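Local structure of pectate lyase (Bacillus subtilis, 5AMV) at residues 322-327 with 349-354; 193-198 with 234-239. The protein cleaves polygalacturonate by calcium-dependent elimination, releasing oligosaccharides with an unsaturated sugar at their non-reducing ends. All blocks are in the same frame, centred on the assembly; numbering follows the deposited sequence.

Contact 1 (322-327 with 349-354)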
loop_
_atom_site.group_PDB
_atom_site.type_symbol
_atom_site.label_atom_id
_atom_site.label_comp_id
_atom_site.label_asym_id
_atom_site.label_seq_id
_atom_site.Cartn_x
_atom_site.Cartn_y
_atom_site.Cartn_z
ATOM N N ASN A 322 18.937 0.761 -10.462
ATOM C CA ASN A 322 18.602 1.941 -11.234
ATOM C C ASN A 322 17.388 2.741 -10.739
ATOM O O ASN A 322 16.469 3.060 -11.531
ATOM C CB ASN A 322 18.531 1.626 -12.726
ATOM C CG ASN A 322 19.908 1.215 -13.290
ATOM O OD1 ASN A 322 20.885 1.073 -12.514
ATOM N ND2 ASN A 322 20.006 1.098 -14.600
ATOM N N ASN A 323 17.418 3.059 -9.448
ATOM C CA ASN A 323 16.394 3.872 -8.816
ATOM C C ASN A 323 16.932 5.264 -8.602
ATOM O O ASN A 323 18.150 5.431 -8.429
ATOM C CB ASN A 323 15.992 3.268 -7.447
ATOM C CG ASN A 323 15.342 1.915 -7.592
ATOM O OD1 ASN A 323 14.188 1.826 -7.986
ATOM N ND2 ASN A 323 16.098 0.833 -7.344
ATOM N N VAL A 324 16.034 6.250 -8.576
ATOM C CA VAL A 324 16.465 7.667 -8.540
ATOM C C VAL A 324 15.724 8.370 -7.390
ATOM O O VAL A 324 14.483 8.295 -7.350
ATOM C CB VAL A 324 16.099 8.308 -9.895
ATOM C CG1 VAL A 324 16.422 9.860 -9.892
ATOM C CG2 VAL A 324 16.884 7.633 -11.015
ATOM N N ILE A 325 16.465 9.043 -6.492
ATOM C CA ILE A 325 15.904 9.701 -5.319
ATOM C C ILE A 325 16.280 11.175 -5.375
ATOM O O ILE A 325 17.486 11.505 -5.351
ATOM C CB ILE A 325 16.445 9.034 -4.011
ATOM C CG1 ILE A 325 16.047 7.544 -3.976
ATOM C CG2 ILE A 325 15.890 9.731 -2.777
ATOM C CD1 ILE A 325 16.773 6.786 -2.841
ATOM N N ASP A 326 15.284 12.061 -5.460
ATOM C CA ASP A 326 15.549 13.500 -5.387
ATOM C C ASP A 326 14.962 14.098 -4.110
ATOM O O ASP A 326 13.762 14.483 -4.045
ATOM C CB ASP A 326 14.996 14.211 -6.606
ATOM C CG ASP A 326 15.860 13.963 -7.874
ATOM O OD1 ASP A 326 17.046 13.610 -7.730
ATOM O OD2 ASP A 326 15.318 14.117 -8.968
ATOM N N VAL A 327 15.823 14.198 -3.101
ATOM C CA VAL A 327 15.483 14.784 -1.800
ATOM C C VAL A 327 16.656 15.718 -1.463
ATOM O O VAL A 327 17.678 15.280 -0.966
ATOM C CB VAL A 327 15.272 13.683 -0.710
ATOM C CG1 VAL A 327 14.954 14.305 0.671
ATOM C CG2 VAL A 327 14.103 12.731 -1.142
ATOM N N GLY A 349 23.342 1.332 -9.285
ATOM C CA GLY A 349 22.810 2.404 -10.109
ATOM C C GLY A 349 21.936 3.418 -9.380
ATOM O O GLY A 349 21.212 4.176 -10.042
ATOM N N THR A 350 21.990 3.432 -8.046
ATOM C CA THR A 350 21.195 4.393 -7.278
ATOM C C THR A 350 21.700 5.826 -7.496
ATOM O O THR A 350 22.900 6.087 -7.351
ATOM C CB THR A 350 21.209 4.029 -5.768
ATOM O OG1 THR A 350 20.766 2.679 -5.605
ATOM C CG2 THR A 350 20.331 5.026 -4.931
ATOM N N LEU A 351 20.797 6.754 -7.858
ATOM C CA LEU A 351 21.149 8.143 -7.948
ATOM C C LEU A 351 20.445 8.906 -6.846
ATOM O O LEU A 351 19.239 8.694 -6.625
ATOM C CB LEU A 351 20.711 8.742 -9.277
ATOM C CG LEU A 351 21.314 8.186 -10.569
ATOM C CD1 LEU A 351 20.772 8.981 -11.791
ATOM C CD2 LEU A 351 22.896 8.154 -10.508
ATOM N N LEU A 352 21.178 9.788 -6.174
ATOM C CA LEU A 352 20.612 10.655 -5.113
ATOM C C LEU A 352 20.946 12.079 -5.522
ATOM O O LEU A 352 22.150 12.460 -5.519
ATOM C CB LEU A 352 21.276 10.367 -3.765
ATOM C CG LEU A 352 20.864 11.335 -2.637
ATOM C CD1 LEU A 352 19.335 11.288 -2.409
ATOM C CD2 LEU A 352 21.574 10.990 -1.280
ATOM N N ASN A 353 19.916 12.849 -5.875
ATOM C CA ASN A 353 20.136 14.233 -6.304
ATOM C C ASN A 353 21.156 14.284 -7.424
ATOM O O ASN A 353 22.029 15.142 -7.440
ATOM C CB ASN A 353 20.516 15.115 -5.124
ATOM C CG ASN A 353 19.439 15.066 -4.037
ATOM O OD1 ASN A 353 18.253 15.143 -4.363
ATOM N ND2 ASN A 353 19.838 14.920 -2.783
ATOM N N GLY A 354 21.073 13.285 -8.312
ATOM C CA GLY A 354 21.904 13.200 -9.482
ATOM C C GLY A 354 23.258 12.521 -9.247
ATOM O O GLY A 354 23.963 12.281 -10.231
HETATM O O HOH W 1 19.113 1.472 -7.351
HETATM O O HOH W 2 18.795 11.715 -8.591
#
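Ile-325 and Leu-352 form the tight, buried side of this short parallel strand pair. CG2 of Ile-325 meets CD1 of Leu-352 at 3.8 Å, the two side chains lying at a slant to each other. With CG anti to its backbone N (chi1 173°), Leu-352 brings CD1 across the strand gap, 3.5 Å from the carbonyl O of Ile-325. The backbones are joined by three nearly straight hydrogen bonds: Leu-351 N to Asn-323 O, Ile-325 N to Leu-351 O and Asn-353 N to Ile-325 O.

The other face is looser. Val-324 and Leu-351 lie side by side, with CG2 of Val-324 4.2 Å from CD1 of Leu-351. Helix 382-392 packs over both. Nearer the solvent, water 2 donates to Asp-326 OD1 and accepts from Gly-354 N, while Asp-326 OD2 is bonded to Tyr-294 OH. Near the start of the pairing, water 1 links the buried side chains of Asn-323 and Thr-350, accepting from ND2 and donating to OG1. That hydroxyl is also bonded to Asp-347, and the Asn-323 amide to Asn-293 and Val-290.

Beyond the strand, Asn-353 takes a positive phi and reaches its amide across to Val-327, one residue past its backbone neighbour Asp-326. ND2 donates to Val-327 O (2.8 Å, 160° at the hydrogen), approaching from above that carbonyl's plane. OD1 accepts a weak, bent bond from Val-327 N at 2.9 Å. An alanine here would probably leave both backbone groups of Val-327 without these partners and let the end of the pairing fray.

The two segments belong to the parallel beta-helix of polysaccharide lyase family 1, near its C-terminal end. The chemistry implies a pairing held by backbone bonds and an apolar pair on each face, with a side-chain amide extending it where the strand stops.

Contact 2 (193-198 with 234-239); sequences HIWIDH and YITMSY
The hydroxyl of Ser-238 joins Trp-195 to Asp-197 in a buried polar chain on one face of two parallel strands. Trp-195 NE1 donates to Ser-238 OG at 2.9 Å, with the oxygen close to the indole plane. Ser-238 OG in turn donates to Asp-197 OD1 at 2.7 Å, using the anti lone pair of that oxygen. The serine torsion (chi1 56°) sets OG between its backbone N and carbonyl carbon, where it meets both partners. The other carboxylate oxygen, Asp-197 OD2, accepts from His-198 ND1 at 2.7 Å and forms a salt bridge with Arg-155. These bonds probably fix the carboxylate and the imidazole in rotation.

His-198 also meets Tyr-239. CB of Tyr-239 sits over the centre of the imidazole, 3.5 Å from its centroid, in a CH-pi contact. The two ring planes are nearly parallel (2°) but slid apart. At the opposite end, Tyr-234 CB lies over a face of the His-193 ring, nearer its rim.

The other face is apolar. Ile-196 CD1 touches Met-237 CE at 4.1 Å, and CB of Ile-194 lies 4.1 Å from CG1 of Ile-235. This face looks into the core of the parallel beta-helix, where such stacking of apolar side chains in register between successive coils is characteristic.

Strand 152-155 flanks the pair beside 193-198, and strand 266-274 beside 234-239. The Tyr-239 ring stacks on His-270. Strand 186-189 packs against Ile-194, Ile-196 and Met-237 across the interior, while N-terminal residues reach the outer side, where Asp-12 and Gly-15 bond Thr-236 OG1.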
loop_
_atom_site.group_PDB
_atom_site.type_symbol
_atom_site.label_atom_id
_atom_site.label_comp_id
_atom_site.label_asym_id
_atom_site.label_seq_id
_atom_site.Cartn_x
_atom_site.Cartn_y
_atom_site.Cartn_z
ATOM N N HIS A 193 -0.219 -13.943 -7.130
ATOM C CA HIS A 193 -0.391 -13.606 -8.550
ATOM C C HIS A 193 -1.234 -12.355 -8.694
ATOM O O HIS A 193 -2.387 -12.389 -9.131
ATOM C CB HIS A 193 -0.923 -14.771 -9.409
ATOM C CG HIS A 193 0.036 -15.912 -9.475
ATOM N ND1 HIS A 193 -0.143 -17.070 -8.754
ATOM C CD2 HIS A 193 1.231 -16.021 -10.095
ATOM C CE1 HIS A 193 0.869 -17.890 -9.001
ATOM N NE2 HIS A 193 1.720 -17.277 -9.804
ATOM N N ILE A 194 -0.616 -11.242 -8.323
ATOM C CA ILE A 194 -1.298 -9.953 -8.310
ATOM C C ILE A 194 -0.507 -8.937 -9.113
ATOM O O ILE A 194 0.682 -8.872 -9.006
ATOM C CB ILE A 194 -1.564 -9.459 -6.861
ATOM C CG1 ILE A 194 -2.596 -10.407 -6.184
ATOM C CG2 ILE A 194 -2.113 -7.975 -6.827
ATOM C CD1 ILE A 194 -2.530 -10.436 -4.727
ATOM N N TRP A 195 -1.227 -8.171 -9.927
ATOM C CA TRP A 195 -0.657 -7.054 -10.651
ATOM C C TRP A 195 -1.406 -5.779 -10.298
ATOM O O TRP A 195 -2.599 -5.698 -10.534
ATOM C CB TRP A 195 -0.752 -7.278 -12.175
ATOM C CG TRP A 195 -0.004 -6.276 -13.039
ATOM C CD1 TRP A 195 1.098 -5.527 -12.707
ATOM C CD2 TRP A 195 -0.254 -6.027 -14.431
ATOM N NE1 TRP A 195 1.524 -4.785 -13.819
ATOM C CE2 TRP A 195 0.699 -5.073 -14.878
ATOM C CE3 TRP A 195 -1.230 -6.499 -15.339
ATOM C CZ2 TRP A 195 0.724 -4.599 -16.199
ATOM C CZ3 TRP A 195 -1.219 -6.000 -16.655
ATOM C CH2 TRP A 195 -0.236 -5.068 -17.080
ATOM N N ILE A 196 -0.667 -4.800 -9.763
ATOM C CA ILE A 196 -1.216 -3.457 -9.487
ATOM C C ILE A 196 -0.473 -2.512 -10.390
ATOM O O ILE A 196 0.745 -2.337 -10.240
ATOM C CB ILE A 196 -1.057 -3.049 -8.020
ATOM C CG1 ILE A 196 -1.795 -4.054 -7.098
ATOM C CG2 ILE A 196 -1.583 -1.585 -7.792
ATOM C CD1 ILE A 196 -1.424 -3.953 -5.622
ATOM N N ASP A 197 -1.186 -1.894 -11.334
ATOM C CA ASP A 197 -0.466 -1.134 -12.375
ATOM C C ASP A 197 -1.200 0.169 -12.722
ATOM O O ASP A 197 -2.432 0.174 -12.816
ATOM C CB ASP A 197 -0.244 -2.030 -13.598
ATOM C CG ASP A 197 0.273 -1.251 -14.819
ATOM O OD1 ASP A 197 1.511 -1.104 -14.972
ATOM O OD2 ASP A 197 -0.573 -0.816 -15.638
ATOM N N HIS A 198 -0.445 1.257 -12.869
ATOM C CA HIS A 198 -1.039 2.534 -13.293
ATOM C C HIS A 198 -2.184 2.991 -12.382
ATOM O O HIS A 198 -3.210 3.504 -12.873
ATOM C CB HIS A 198 -1.485 2.503 -14.767
ATOM C CG HIS A 198 -0.352 2.683 -15.753
ATOM N ND1 HIS A 198 0.243 1.605 -16.375
ATOM C CD2 HIS A 198 0.289 3.786 -16.209
ATOM C CE1 HIS A 198 1.218 2.036 -17.155
ATOM N NE2 HIS A 198 1.264 3.357 -17.080
ATOM N N TYR A 234 4.280 -13.449 -5.243
ATOM C CA TYR A 234 4.186 -13.378 -6.713
ATOM C C TYR A 234 3.334 -12.210 -7.129
ATOM O O TYR A 234 2.181 -12.364 -7.586
ATOM C CB TYR A 234 3.705 -14.680 -7.372
ATOM C CG TYR A 234 4.483 -15.911 -6.950
ATOM C CD1 TYR A 234 5.888 -15.930 -7.044
ATOM C CD2 TYR A 234 3.817 -17.051 -6.475
ATOM C CE1 TYR A 234 6.607 -17.062 -6.698
ATOM C CE2 TYR A 234 4.557 -18.200 -6.080
ATOM C CZ TYR A 234 5.937 -18.166 -6.213
ATOM O OH TYR A 234 6.680 -19.292 -5.861
ATOM N N ILE A 235 3.943 -11.032 -6.986
ATOM C CA ILE A 235 3.216 -9.777 -7.146
ATOM C C ILE A 235 4.077 -8.792 -7.911
ATOM O O ILE A 235 5.275 -8.669 -7.635
ATOM C CB ILE A 235 2.946 -9.173 -5.744
ATOM C CG1 ILE A 235 2.010 -10.104 -4.953
ATOM C CG2 ILE A 235 2.344 -7.736 -5.834
ATOM C CD1 ILE A 235 2.140 -9.932 -3.419
ATOM N N THR A 236 3.477 -8.082 -8.860
ATOM C CA THR A 236 4.178 -7.020 -9.544
ATOM C C THR A 236 3.400 -5.734 -9.315
ATOM O O THR A 236 2.194 -5.725 -9.542
ATOM C CB THR A 236 4.279 -7.301 -11.047
ATOM O OG1 THR A 236 5.116 -8.460 -11.230
ATOM C CG2 THR A 236 4.901 -6.114 -11.822
ATOM N N MET A 237 4.077 -4.651 -8.884
ATOM C CA MET A 237 3.413 -3.335 -8.806
ATOM C C MET A 237 4.243 -2.396 -9.691
ATOM O O MET A 237 5.428 -2.150 -9.399
ATOM C CB MET A 237 3.376 -2.810 -7.375
ATOM C CG MET A 237 2.820 -3.808 -6.351
ATOM S SD MET A 237 2.563 -2.928 -4.795
ATOM C CE MET A 237 2.204 -4.366 -3.772
ATOM N N SER A 238 3.622 -1.910 -10.772
ATOM C CA SER A 238 4.339 -1.149 -11.781
ATOM C C SER A 238 3.604 0.128 -12.122
ATOM O O SER A 238 2.377 0.161 -12.126
ATOM C CB SER A 238 4.555 -1.995 -13.056
ATOM O OG SER A 238 3.324 -2.500 -13.598
ATOM N N TYR A 239 4.366 1.182 -12.424
ATOM C CA TYR A 239 3.800 2.446 -12.940
ATOM C C TYR A 239 2.712 3.032 -12.052
ATOM O O TYR A 239 1.762 3.663 -12.563
ATOM C CB TYR A 239 3.305 2.252 -14.395
ATOM C CG TYR A 239 4.439 2.020 -15.380
ATOM C CD1 TYR A 239 5.199 3.104 -15.843
ATOM C CD2 TYR A 239 4.778 0.731 -15.800
ATOM C CE1 TYR A 239 6.259 2.917 -16.726
ATOM C CE2 TYR A 239 5.836 0.535 -16.681
ATOM C CZ TYR A 239 6.574 1.620 -17.128
ATOM O OH TYR A 239 7.632 1.435 -17.995
#

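Overall arrangement
From the N terminus, the chain first makes contact 2. Residues 199-233 leave after 193-198 and return to 234-239, closing one coil of the beta-helix. That coil carries the calcium ligands Asp-223 and Asp-227. Strands 266-274 and 287-296 then continue the stack, leading to strand 317-326. Contact 1 closes the later loop 328-348, which holds Phe-339 of the glycan pocket. The loops follow in series and neither nest nor cross. The centres of contacts 1 and 2 lie about 23 Å apart. The nearest atoms of contacts 1 and 2 are about 10 Å apart. Contact 2 ties coils in the middle of the fold; contact 1 ties coils near its C-terminal end.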